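Local coordinates for proteasome assembly chaperone family protein (PDB 3VR0) that acts as an archaeal activator of the proteasome and is related to the assembly chaperones of that protease, at residues W92-D96 with D97-D101; A226-S229 with A230-I234; V81-L84 with M85-E88; D128-E132 with F133-E137. One frame throughout, in Å; residues are numbered along the deposited sequence.

Interaction 1 of 4, residues W92-D96 with D97-D101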
loop_
_atom_site.group_PDB
_atom_site.type_symbol
_atom_site.label_atom_id
_atom_site.label_comp_id
_atom_site.label_asym_id
_atom_site.label_seq_id
_atom_site.Cartn_x
_atom_site.Cartn_y
_atom_site.Cartn_z
ATOM N N TRP C 92 -36.598 1.358 3.180
ATOM C CA TRP C 92 -37.999 1.480 2.769
ATOM C C TRP C 92 -38.750 0.414 3.509
ATOM O O TRP C 92 -38.330 -0.757 3.516
ATOM C CB TRP C 92 -38.168 1.263 1.273
ATOM C CG TRP C 92 -39.558 1.369 0.744
ATOM C CD1 TRP C 92 -40.274 2.536 0.506
ATOM C CD2 TRP C 92 -40.397 0.284 0.309
ATOM N NE1 TRP C 92 -41.495 2.215 -0.059
ATOM C CE2 TRP C 92 -41.604 0.852 -0.169
ATOM C CE3 TRP C 92 -40.255 -1.124 0.303
ATOM C CZ2 TRP C 92 -42.664 0.064 -0.677
ATOM C CZ3 TRP C 92 -41.300 -1.908 -0.206
ATOM C CH2 TRP C 92 -42.508 -1.294 -0.692
ATOM N N LYS C 93 -39.827 0.824 4.173
ATOM C CA LYS C 93 -40.656 -0.148 4.898
ATOM C C LYS C 93 -41.825 -0.492 3.993
ATOM O O LYS C 93 -42.519 0.388 3.533
ATOM C CB LYS C 93 -41.116 0.428 6.244
ATOM C CG LYS C 93 -41.918 -0.561 7.144
ATOM C CD LYS C 93 -42.536 0.173 8.379
ATOM C CE LYS C 93 -43.385 -0.802 9.263
ATOM N NZ LYS C 93 -42.813 -2.178 9.467
ATOM N N SER C 94 -42.013 -1.763 3.675
ATOM C CA SER C 94 -43.157 -2.121 2.833
ATOM C C SER C 94 -44.506 -1.830 3.536
ATOM O O SER C 94 -44.631 -2.055 4.749
ATOM C CB SER C 94 -43.121 -3.596 2.501
ATOM O OG SER C 94 -44.336 -3.959 1.875
ATOM N N PRO C 95 -45.518 -1.372 2.772
ATOM C CA PRO C 95 -46.840 -1.159 3.401
ATOM C C PRO C 95 -47.660 -2.431 3.510
ATOM O O PRO C 95 -48.775 -2.378 4.019
ATOM C CB PRO C 95 -47.522 -0.144 2.476
ATOM C CG PRO C 95 -46.849 -0.316 1.149
ATOM C CD PRO C 95 -45.552 -1.091 1.329
ATOM N N ASP C 96 -47.102 -3.565 3.090
ATOM C CA ASP C 96 -47.859 -4.804 3.043
ATOM C C ASP C 96 -46.981 -6.042 3.195
ATOM O O ASP C 96 -45.736 -5.951 3.145
ATOM C CB ASP C 96 -48.759 -4.866 1.782
ATOM C CG ASP C 96 -47.969 -4.847 0.441
ATOM O OD1 ASP C 96 -47.242 -5.833 0.144
ATOM O OD2 ASP C 96 -48.130 -3.871 -0.349
ATOM N N ASP C 97 -47.642 -7.189 3.372
ATOM C CA ASP C 97 -47.012 -8.484 3.621
ATOM C C ASP C 97 -46.479 -9.154 2.359
ATOM O O ASP C 97 -45.817 -10.197 2.436
ATOM C CB ASP C 97 -48.025 -9.429 4.274
ATOM C CG ASP C 97 -48.114 -9.245 5.778
ATOM O OD1 ASP C 97 -47.407 -8.356 6.329
ATOM O OD2 ASP C 97 -48.889 -9.995 6.420
ATOM N N GLU C 98 -46.789 -8.569 1.206
ATOM C CA GLU C 98 -46.364 -9.138 -0.067
ATOM C C GLU C 98 -45.121 -8.438 -0.694
ATOM O O GLU C 98 -44.700 -8.773 -1.802
ATOM C CB GLU C 98 -47.561 -9.154 -1.055
ATOM C CG GLU C 98 -48.817 -9.995 -0.568
ATOM C CD GLU C 98 -49.690 -9.269 0.484
ATOM O OE1 GLU C 98 -50.177 -8.129 0.216
ATOM O OE2 GLU C 98 -49.899 -9.854 1.580
ATOM N N HIS C 99 -44.563 -7.443 -0.013
ATOM C CA HIS C 99 -43.333 -6.802 -0.485
ATOM C C HIS C 99 -42.335 -6.741 0.634
ATOM O O HIS C 99 -42.702 -6.570 1.800
ATOM C CB HIS C 99 -43.629 -5.429 -1.045
ATOM C CG HIS C 99 -44.553 -5.474 -2.218
ATOM N ND1 HIS C 99 -45.900 -5.744 -2.089
ATOM C CD2 HIS C 99 -44.319 -5.359 -3.547
ATOM C CE1 HIS C 99 -46.460 -5.753 -3.284
ATOM N NE2 HIS C 99 -45.524 -5.526 -4.186
ATOM N N ARG C 100 -41.062 -6.923 0.301
ATOM C CA ARG C 100 -40.024 -6.973 1.344
ATOM C C ARG C 100 -39.642 -5.557 1.693
ATOM O O ARG C 100 -39.731 -4.680 0.855
ATOM C CB ARG C 100 -38.813 -7.814 0.901
ATOM C CG ARG C 100 -39.160 -9.305 0.673
ATOM C CD ARG C 100 -39.063 -10.133 1.923
ATOM N NE ARG C 100 -37.671 -10.316 2.337
ATOM C CZ ARG C 100 -36.793 -11.140 1.753
ATOM N NH1 ARG C 100 -37.125 -11.910 0.704
ATOM N NH2 ARG C 100 -35.564 -11.210 2.230
ATOM N N ASP C 101 -39.342 -5.316 2.953
ATOM C CA ASP C 101 -38.576 -4.142 3.340
ATOM C C ASP C 101 -37.179 -4.094 2.597
ATOM O O ASP C 101 -36.605 -5.167 2.249
ATOM C CB ASP C 101 -38.301 -4.225 4.833
ATOM C CG ASP C 101 -39.594 -4.145 5.704
ATOM O OD1 ASP C 101 -40.664 -3.683 5.217
ATOM O OD2 ASP C 101 -39.513 -4.580 6.866
HETATM O O HOH W 1 -43.099 -3.639 6.629
#

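Interaction 2 of 4, residues A226-S229 with A230-I234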
loop_
_atom_site.group_PDB
_atom_site.type_symbol
_atom_site.label_atom_id
_atom_site.label_comp_id
_atom_site.label_asym_id
_atom_site.label_seq_id
_atom_site.Cartn_x
_atom_site.Cartn_y
_atom_site.Cartn_z
ATOM N N ALA C 226 -32.617 -0.361 -17.369
ATOM C CA ALA C 226 -32.761 -1.786 -17.605
ATOM C C ALA C 226 -32.461 -2.615 -16.369
ATOM O O ALA C 226 -33.156 -3.595 -16.073
ATOM C CB ALA C 226 -31.873 -2.211 -18.739
ATOM N N VAL C 227 -31.398 -2.248 -15.651
ATOM C CA VAL C 227 -31.035 -2.991 -14.428
ATOM C C VAL C 227 -32.159 -2.835 -13.390
ATOM O O VAL C 227 -32.576 -3.796 -12.760
ATOM C CB VAL C 227 -29.673 -2.480 -13.857
ATOM C CG1 VAL C 227 -29.448 -2.994 -12.438
ATOM C CG2 VAL C 227 -28.503 -2.916 -14.795
ATOM N N LEU C 228 -32.632 -1.615 -13.240
ATOM C CA LEU C 228 -33.628 -1.288 -12.228
ATOM C C LEU C 228 -35.016 -1.884 -12.548
ATOM O O LEU C 228 -35.790 -2.171 -11.612
ATOM C CB LEU C 228 -33.744 0.224 -12.057
ATOM C CG LEU C 228 -34.658 0.548 -10.877
ATOM C CD1 LEU C 228 -34.097 -0.105 -9.566
ATOM C CD2 LEU C 228 -34.808 2.019 -10.763
ATOM N N SER C 229 -35.319 -2.056 -13.854
ATOM C CA SER C 229 -36.503 -2.815 -14.295
ATOM C C SER C 229 -36.396 -4.277 -13.883
ATOM O O SER C 229 -37.383 -4.921 -13.450
ATOM C CB SER C 229 -36.687 -2.712 -15.830
ATOM O OG SER C 229 -36.821 -1.350 -16.212
ATOM N N ALA C 230 -35.192 -4.831 -14.009
ATOM C CA ALA C 230 -35.041 -6.218 -13.593
ATOM C C ALA C 230 -35.198 -6.330 -12.078
ATOM O O ALA C 230 -35.895 -7.216 -11.598
ATOM C CB ALA C 230 -33.715 -6.806 -14.056
ATOM N N VAL C 231 -34.539 -5.439 -11.329
ATOM C CA VAL C 231 -34.604 -5.467 -9.865
ATOM C C VAL C 231 -36.053 -5.186 -9.353
ATOM O O VAL C 231 -36.584 -5.987 -8.624
ATOM C CB VAL C 231 -33.657 -4.438 -9.254
ATOM C CG1 VAL C 231 -33.924 -4.313 -7.712
ATOM C CG2 VAL C 231 -32.208 -4.761 -9.591
ATOM N N THR C 232 -36.672 -4.072 -9.746
ATOM C CA THR C 232 -38.069 -3.821 -9.343
ATOM C C THR C 232 -38.997 -4.971 -9.740
ATOM O O THR C 232 -39.850 -5.424 -8.960
ATOM C CB THR C 232 -38.612 -2.510 -9.847
ATOM O OG1 THR C 232 -38.496 -2.452 -11.277
ATOM C CG2 THR C 232 -37.882 -1.327 -9.177
ATOM N N LYS C 233 -38.750 -5.558 -10.901
ATOM C CA LYS C 233 -39.518 -6.750 -11.261
ATOM C C LYS C 233 -39.346 -7.901 -10.265
ATOM O O LYS C 233 -40.334 -8.531 -9.861
ATOM C CB LYS C 233 -39.214 -7.160 -12.714
ATOM C CG LYS C 233 -39.335 -8.627 -13.054
ATOM C CD LYS C 233 -40.734 -9.193 -12.832
ATOM C CE LYS C 233 -41.731 -8.733 -13.850
ATOM N NZ LYS C 233 -42.571 -9.941 -14.195
ATOM N N ILE C 234 -38.116 -8.194 -9.843
ATOM C CA ILE C 234 -37.938 -9.206 -8.785
ATOM C C ILE C 234 -38.643 -8.834 -7.454
ATOM O O ILE C 234 -39.053 -9.709 -6.698
ATOM C CB ILE C 234 -36.421 -9.489 -8.537
ATOM C CG1 ILE C 234 -35.851 -10.339 -9.665
ATOM C CG2 ILE C 234 -36.184 -10.194 -7.252
ATOM C CD1 ILE C 234 -34.344 -10.328 -9.766
#

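Interaction 3 of 4, residues V81-L84 with M85-E88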
loop_
_atom_site.group_PDB
_atom_site.type_symbol
_atom_site.label_atom_id
_atom_site.label_comp_id
_atom_site.label_asym_id
_atom_site.label_seq_id
_atom_site.Cartn_x
_atom_site.Cartn_y
_atom_site.Cartn_z
ATOM N N VAL C 81 -20.500 23.793 1.768
ATOM C CA VAL C 81 -20.250 22.922 2.906
ATOM C C VAL C 81 -19.268 21.793 2.469
ATOM O O VAL C 81 -19.450 21.177 1.407
ATOM C CB VAL C 81 -21.565 22.273 3.410
ATOM C CG1 VAL C 81 -21.274 21.042 4.259
ATOM C CG2 VAL C 81 -22.460 23.279 4.231
ATOM N N VAL C 82 -18.247 21.524 3.284
ATOM C CA VAL C 82 -17.363 20.372 3.062
ATOM C C VAL C 82 -17.798 19.121 3.834
ATOM O O VAL C 82 -18.335 19.210 4.942
ATOM C CB VAL C 82 -15.867 20.679 3.401
ATOM C CG1 VAL C 82 -15.317 21.757 2.502
ATOM C CG2 VAL C 82 -15.667 21.067 4.881
ATOM N N GLU C 83 -17.536 17.955 3.247
ATOM C CA GLU C 83 -17.789 16.686 3.878
ATOM C C GLU C 83 -16.863 15.561 3.355
ATOM O O GLU C 83 -16.665 15.417 2.161
ATOM C CB GLU C 83 -19.243 16.285 3.636
ATOM C CG GLU C 83 -19.730 15.207 4.554
ATOM C CD GLU C 83 -21.250 15.015 4.484
ATOM O OE1 GLU C 83 -21.830 15.144 3.385
ATOM O OE2 GLU C 83 -21.856 14.697 5.536
ATOM N N LEU C 84 -16.364 14.726 4.263
ATOM C CA LEU C 84 -15.689 13.508 3.876
ATOM C C LEU C 84 -16.517 12.708 2.882
ATOM O O LEU C 84 -17.760 12.821 2.823
ATOM C CB LEU C 84 -15.421 12.637 5.098
ATOM C CG LEU C 84 -14.447 13.122 6.155
ATOM C CD1 LEU C 84 -14.495 12.101 7.281
ATOM C CD2 LEU C 84 -13.031 13.246 5.604
ATOM N N MET C 85 -15.817 11.876 2.119
ATOM C CA MET C 85 -16.482 10.954 1.246
ATOM C C MET C 85 -17.140 9.861 2.074
ATOM O O MET C 85 -16.663 9.523 3.180
ATOM C CB MET C 85 -15.503 10.418 0.213
ATOM C CG MET C 85 -15.060 11.588 -0.777
ATOM S SD MET C 85 -14.410 10.957 -2.288
ATOM C CE MET C 85 -12.990 10.272 -1.536
ATOM N N LYS C 86 -18.262 9.361 1.576
ATOM C CA LYS C 86 -19.119 8.553 2.418
ATOM C C LYS C 86 -20.029 7.688 1.568
ATOM O O LYS C 86 -20.146 7.896 0.337
ATOM C CB LYS C 86 -19.950 9.490 3.344
ATOM C CG LYS C 86 -21.067 10.278 2.569
ATOM C CD LYS C 86 -21.725 11.400 3.433
ATOM C CE LYS C 86 -22.890 12.019 2.659
ATOM N NZ LYS C 86 -23.522 13.117 3.443
ATOM N N ASN C 87 -20.605 6.674 2.201
ATOM C CA ASN C 87 -21.723 5.945 1.618
ATOM C C ASN C 87 -22.939 6.233 2.526
ATOM O O ASN C 87 -22.768 6.624 3.713
ATOM C CB ASN C 87 -21.455 4.438 1.566
ATOM C CG ASN C 87 -20.237 4.075 0.693
ATOM O OD1 ASN C 87 -19.745 2.951 0.787
ATOM N ND2 ASN C 87 -19.751 5.027 -0.153
ATOM N N GLU C 88 -24.137 6.022 1.987
ATOM C CA GLU C 88 -25.358 6.350 2.701
ATOM C C GLU C 88 -26.245 5.163 2.626
ATOM O O GLU C 88 -26.318 4.532 1.567
ATOM C CB GLU C 88 -26.066 7.527 2.038
ATOM C CG GLU C 88 -25.293 8.838 2.088
ATOM C CD GLU C 88 -26.024 9.987 1.350
ATOM O OE1 GLU C 88 -26.687 9.751 0.284
ATOM O OE2 GLU C 88 -25.943 11.142 1.844
#

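Interaction 4 of 4, residues D128-E132 with F133-E137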
loop_
_atom_site.group_PDB
_atom_site.type_symbol
_atom_site.label_atom_id
_atom_site.label_comp_id
_atom_site.label_asym_id
_atom_site.label_seq_id
_atom_site.Cartn_x
_atom_site.Cartn_y
_atom_site.Cartn_z
ATOM N N ASP C 128 -21.912 -6.440 8.328
ATOM C CA ASP C 128 -22.175 -6.564 9.777
ATOM C C ASP C 128 -23.383 -5.685 10.136
ATOM O O ASP C 128 -24.182 -6.023 10.983
ATOM C CB ASP C 128 -20.995 -6.106 10.676
ATOM C CG ASP C 128 -19.712 -6.974 10.519
ATOM O OD1 ASP C 128 -19.757 -8.133 10.037
ATOM O OD2 ASP C 128 -18.637 -6.467 10.883
ATOM N N PHE C 129 -23.447 -4.526 9.533
ATOM C CA PHE C 129 -24.474 -3.575 9.865
ATOM C C PHE C 129 -25.874 -4.089 9.412
ATOM O O PHE C 129 -26.817 -4.092 10.170
ATOM C CB PHE C 129 -24.127 -2.242 9.218
ATOM C CG PHE C 129 -25.172 -1.184 9.424
ATOM C CD1 PHE C 129 -25.586 -0.822 10.731
ATOM C CD2 PHE C 129 -25.788 -0.590 8.331
ATOM C CE1 PHE C 129 -26.576 0.169 10.919
ATOM C CE2 PHE C 129 -26.778 0.422 8.513
ATOM C CZ PHE C 129 -27.179 0.789 9.803
ATOM N N VAL C 130 -25.955 -4.560 8.175
ATOM C CA VAL C 130 -27.194 -4.970 7.558
ATOM C C VAL C 130 -27.765 -6.268 8.208
ATOM O O VAL C 130 -28.988 -6.432 8.341
ATOM C CB VAL C 130 -26.886 -4.958 6.051
ATOM C CG1 VAL C 130 -26.879 -6.283 5.359
ATOM C CG2 VAL C 130 -27.383 -3.720 5.317
ATOM N N GLN C 131 -26.882 -7.155 8.649
ATOM C CA GLN C 131 -27.282 -8.308 9.425
ATOM C C GLN C 131 -27.869 -7.958 10.812
ATOM O O GLN C 131 -28.605 -8.755 11.367
ATOM C CB GLN C 131 -26.117 -9.288 9.607
ATOM C CG GLN C 131 -25.718 -10.089 8.356
ATOM C CD GLN C 131 -24.599 -11.084 8.690
ATOM O OE1 GLN C 131 -23.461 -10.698 8.984
ATOM N NE2 GLN C 131 -24.930 -12.357 8.674
ATOM N N GLU C 132 -27.559 -6.790 11.364
ATOM C CA GLU C 132 -28.240 -6.401 12.590
ATOM C C GLU C 132 -29.742 -6.282 12.387
ATOM O O GLU C 132 -30.462 -6.368 13.358
ATOM C CB GLU C 132 -27.694 -5.101 13.171
ATOM C CG GLU C 132 -26.222 -5.197 13.553
ATOM C CD GLU C 132 -25.703 -3.890 14.076
ATOM O OE1 GLU C 132 -26.494 -2.913 14.300
ATOM O OE2 GLU C 132 -24.487 -3.842 14.294
ATOM N N PHE C 133 -30.207 -6.127 11.139
ATOM C CA PHE C 133 -31.643 -5.974 10.838
ATOM C C PHE C 133 -32.252 -7.244 10.309
ATOM O O PHE C 133 -33.362 -7.251 9.808
ATOM C CB PHE C 133 -31.868 -4.781 9.900
ATOM C CG PHE C 133 -31.419 -3.512 10.508
ATOM C CD1 PHE C 133 -32.268 -2.802 11.377
ATOM C CD2 PHE C 133 -30.091 -3.075 10.341
ATOM C CE1 PHE C 133 -31.790 -1.633 12.033
ATOM C CE2 PHE C 133 -29.626 -1.920 10.951
ATOM C CZ PHE C 133 -30.477 -1.201 11.803
ATOM N N GLY C 134 -31.500 -8.333 10.413
ATOM C CA GLY C 134 -31.963 -9.606 9.925
ATOM C C GLY C 134 -31.781 -9.822 8.428
ATOM O O GLY C 134 -32.369 -10.746 7.904
ATOM N N THR C 135 -31.034 -8.975 7.718
ATOM C CA THR C 135 -30.785 -9.162 6.265
ATOM C C THR C 135 -30.094 -10.482 5.936
ATOM O O THR C 135 -29.091 -10.847 6.585
ATOM C CB THR C 135 -29.891 -8.069 5.705
ATOM O OG1 THR C 135 -30.418 -6.804 6.100
ATOM C CG2 THR C 135 -29.801 -8.151 4.154
ATOM N N ARG C 136 -30.654 -11.198 4.958
ATOM C CA ARG C 136 -30.095 -12.472 4.484
ATOM C C ARG C 136 -29.782 -12.351 3.017
ATOM O O ARG C 136 -28.926 -13.046 2.518
ATOM C CB ARG C 136 -31.102 -13.646 4.669
ATOM C CG ARG C 136 -31.510 -13.911 6.173
ATOM C CD ARG C 136 -32.735 -14.876 6.299
ATOM N NE ARG C 136 -33.868 -14.380 5.491
ATOM C CZ ARG C 136 -34.469 -15.077 4.526
ATOM N NH1 ARG C 136 -34.094 -16.351 4.294
ATOM N NH2 ARG C 136 -35.452 -14.513 3.814
ATOM N N GLU C 137 -30.515 -11.475 2.328
ATOM C CA GLU C 137 -30.630 -11.520 0.888
ATOM C C GLU C 137 -30.121 -10.198 0.311
ATOM O O GLU C 137 -30.453 -9.122 0.826
ATOM C CB GLU C 137 -32.096 -11.723 0.460
ATOM C CG GLU C 137 -32.217 -12.072 -1.050
ATOM C CD GLU C 137 -33.671 -12.433 -1.506
ATOM O OE1 GLU C 137 -34.511 -12.688 -0.631
ATOM O OE2 GLU C 137 -33.957 -12.399 -2.730
HETATM O O HOH W 2 -28.093 -12.709 8.298
#

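Interaction 1 of 4, residues W92-D96 with D97-D101
Asp96 and His99 hold the tip of this loop together through a His-carboxylate hydrogen bond. His99 ND1 donates a hydrogen bond to Asp96 OD1 at 2.6 Å. The bond is nearly straight, with an N-H...O angle of 167°. The oxygen lies close to the imidazole plane and uses its syn lone pair, although the carboxylate and ring planes are turned 70° apart. The anti lone pair of the same oxygen takes the backbone N of Glu98, 3.0 Å from Asp96 OD1. Two donors therefore grip OD1. Asp96 has its CG between its own N and carbonyl carbon (chi1 62°), which turns the carboxylate back over the type I turn from Asp96 to His99. The other nitrogen of the ring, His99 NE2, is bonded to Gly236 O.

Ser94 ties the base of the loop. Its hydroxyl donates to Asp96 O, 2.7 Å from Ser94 OG. Its backbone N donates to Asp101 OD1 at 2.8 Å, nearly in line with the C-O bond. A water also lies 2.8 Å from Asp101 OD1, and it accepts from Lys93 NZ. Asp101 OD2 is taken by Tyr31 N, and Lys93 NZ also reaches Asp29 O. Trp92 brings the edge of its indole to the backbone, with CZ3 3.4 Å from Arg100 O.

The whole is a surface hairpin loop between the antiparallel strands 87-92 and 102-107 of the main sheet. Trp92 and His99 rest on Leu237, in the loop that follows helix 221-235.

Interaction 2 of 4, residues A226-S229 with A230-I234
Thr232 places its hydroxyl between its own N and carbonyl carbon (chi1 56°), and this turns OG1 back to the carbonyl of Leu228, one turn earlier. The same torsion leaves CG2 facing the side chain of Leu228. Leu228 carries CG on the far side of CB from its N (chi1 -173°), and its CD1 comes to 4.0 Å from Thr232 CG2. The two side chains pass each other at a slant.

Leu228 O accepts two bonds from one residue. Thr232 OG1 donates to Leu228 O at 2.7 Å, and Thr232 N donates to Leu228 O at 2.8 Å. The hydroxyl proton is thus used inside the helix, as is common for threonine in a helical turn. The methyl is left for apolar contact.

These residues belong to helix 221-235 of the PAC2-family fold, and their backbone follows the regular i to i+4 pattern. Val231 N donates to Val227 O at 2.9 Å, and Lys233 N to Ser229 O at 3.0 Å.

Helix 221-235 turns one side to the sheet and another to helix 45-57. Val227 and Val231 touch along the first side, with Val227 CG1 4.3 Å from Val231 CG2, and both pack on Met141 of strand 137-145. Leu228 and Thr232 meet Leu53 of helix 45-57. The polar ends of two other residues are also bonded: Ser229 OG to Lys225 O, and Lys233 NZ to Glu173 O.

Interaction 3 of 4, residues V81-L84 with M85-E88
Lys86 reaches back along the chain to form a salt bridge with Glu83. Its CB lies 4.0 Å from Leu84 O. CG sits between the backbone N and the carbonyl carbon (chi1 72°) and stays near the same oxygen. From there the chain runs fully extended. CD passes 3.8 Å from Glu83 CD, and CE comes to 3.4 Å from Glu83 OE1. At the tip, NZ donates to Glu83 OE1 at 2.6 Å. It approaches from above the carboxylate plane, 39° out of it. Glu83 OE2 is also near, at 3.1 Å from Lys86 NZ. The two side chains cross at about a right angle.

A second, longer salt bridge joins Lys86 NZ to Glu88 OE2 at 3.5 Å. The ammonium thus links two carboxylates in a small network. Arg77 binds Glu83 and Lys61 binds Glu88, so each acid has a second cationic partner. With a methionine in place of Lys86, Glu83 and Glu88 would probably lose the ammonium that links them.

Leu84 packs on Gly198 in helix 192-202 of a neighbouring subunit, so the contact lies beside the subunit interface. The segment carries the chain from strand 82-84, paired with strand 73-76, into strand 87-92 of the main sheet. Strand 60-66 flanks it with Tyr66.

Interaction 4 of 4, residues D128-E132 with F133-E137
Phe129 and Phe133 form an edge-to-face (T-shaped) aromatic pair at the end of helix 116-131. Phe133 CE2 comes over one face of the Phe129 ring, 3.7 Å from Phe129 CE1. The planes stand at 80° and the centroids are 5.5 Å apart. Phe129 has CG opposite its N (chi1 177°), which carries its ring forward along the helix to meet Phe133. Phe129 makes a second edge-to-face pair with Phe89, and Phe133 also packs on Pro28. Were the ring of Phe133 cut back to an alanine here, one face of Phe129 is likely to lose its aromatic edge and a gap to open beside Pro28.

Apolar contact also joins Val130 and Thr135. Val130 CG1 lies 3.5 Å from Thr135 CB, and both residues rest on Phe35 of strand 34-37.

The hydrogen bonds gather on the carbonyls of Val130 and Gln131, near the end of the helix. Val130 O accepts from Phe133 N at 3.1 Å and from Thr135 OG1 at 2.7 Å. These donors come from opposite faces of the carbonyl plane. Thr135 N adds a weak bond to the same oxygen. Gly134 N donates to Gln131 O at 3.1 Å and closes a type I turn. Gly134 has positive phi (82°), where a side chain would press on the preceding carbonyl oxygen. A water bridges Gln131 NE2 and Thr135 O. Gln131 OE1 is hydrogen-bonded to Arg203 NH1.

These carbonyls are therefore met by backbone N-H groups and a threonine hydroxyl as the chain turns toward strand 137-145, while the aromatic pair packs on the apolar side of the turn.

Along the chain the order is interaction 3, interaction 1, interaction 4 and interaction 2. All four lie in the PAC2 family region. Interactions 3 and 1 sit at the two ends of strand 87-92, with centres about 30 Å apart. Interaction 4 leads from helix 116-131 into strand 137-145, and helix 221-235 of interaction 2 packs on that strand. Interactions 1 and 4 touch directly: Arg100 NH1 and Glu137 OE1 form a salt bridge. Interactions 2 and 3 are on opposite sides of the chain's centre, with centres about 28 Å apart. The main sheet thus connects all four, and interaction 3 alone meets another subunit.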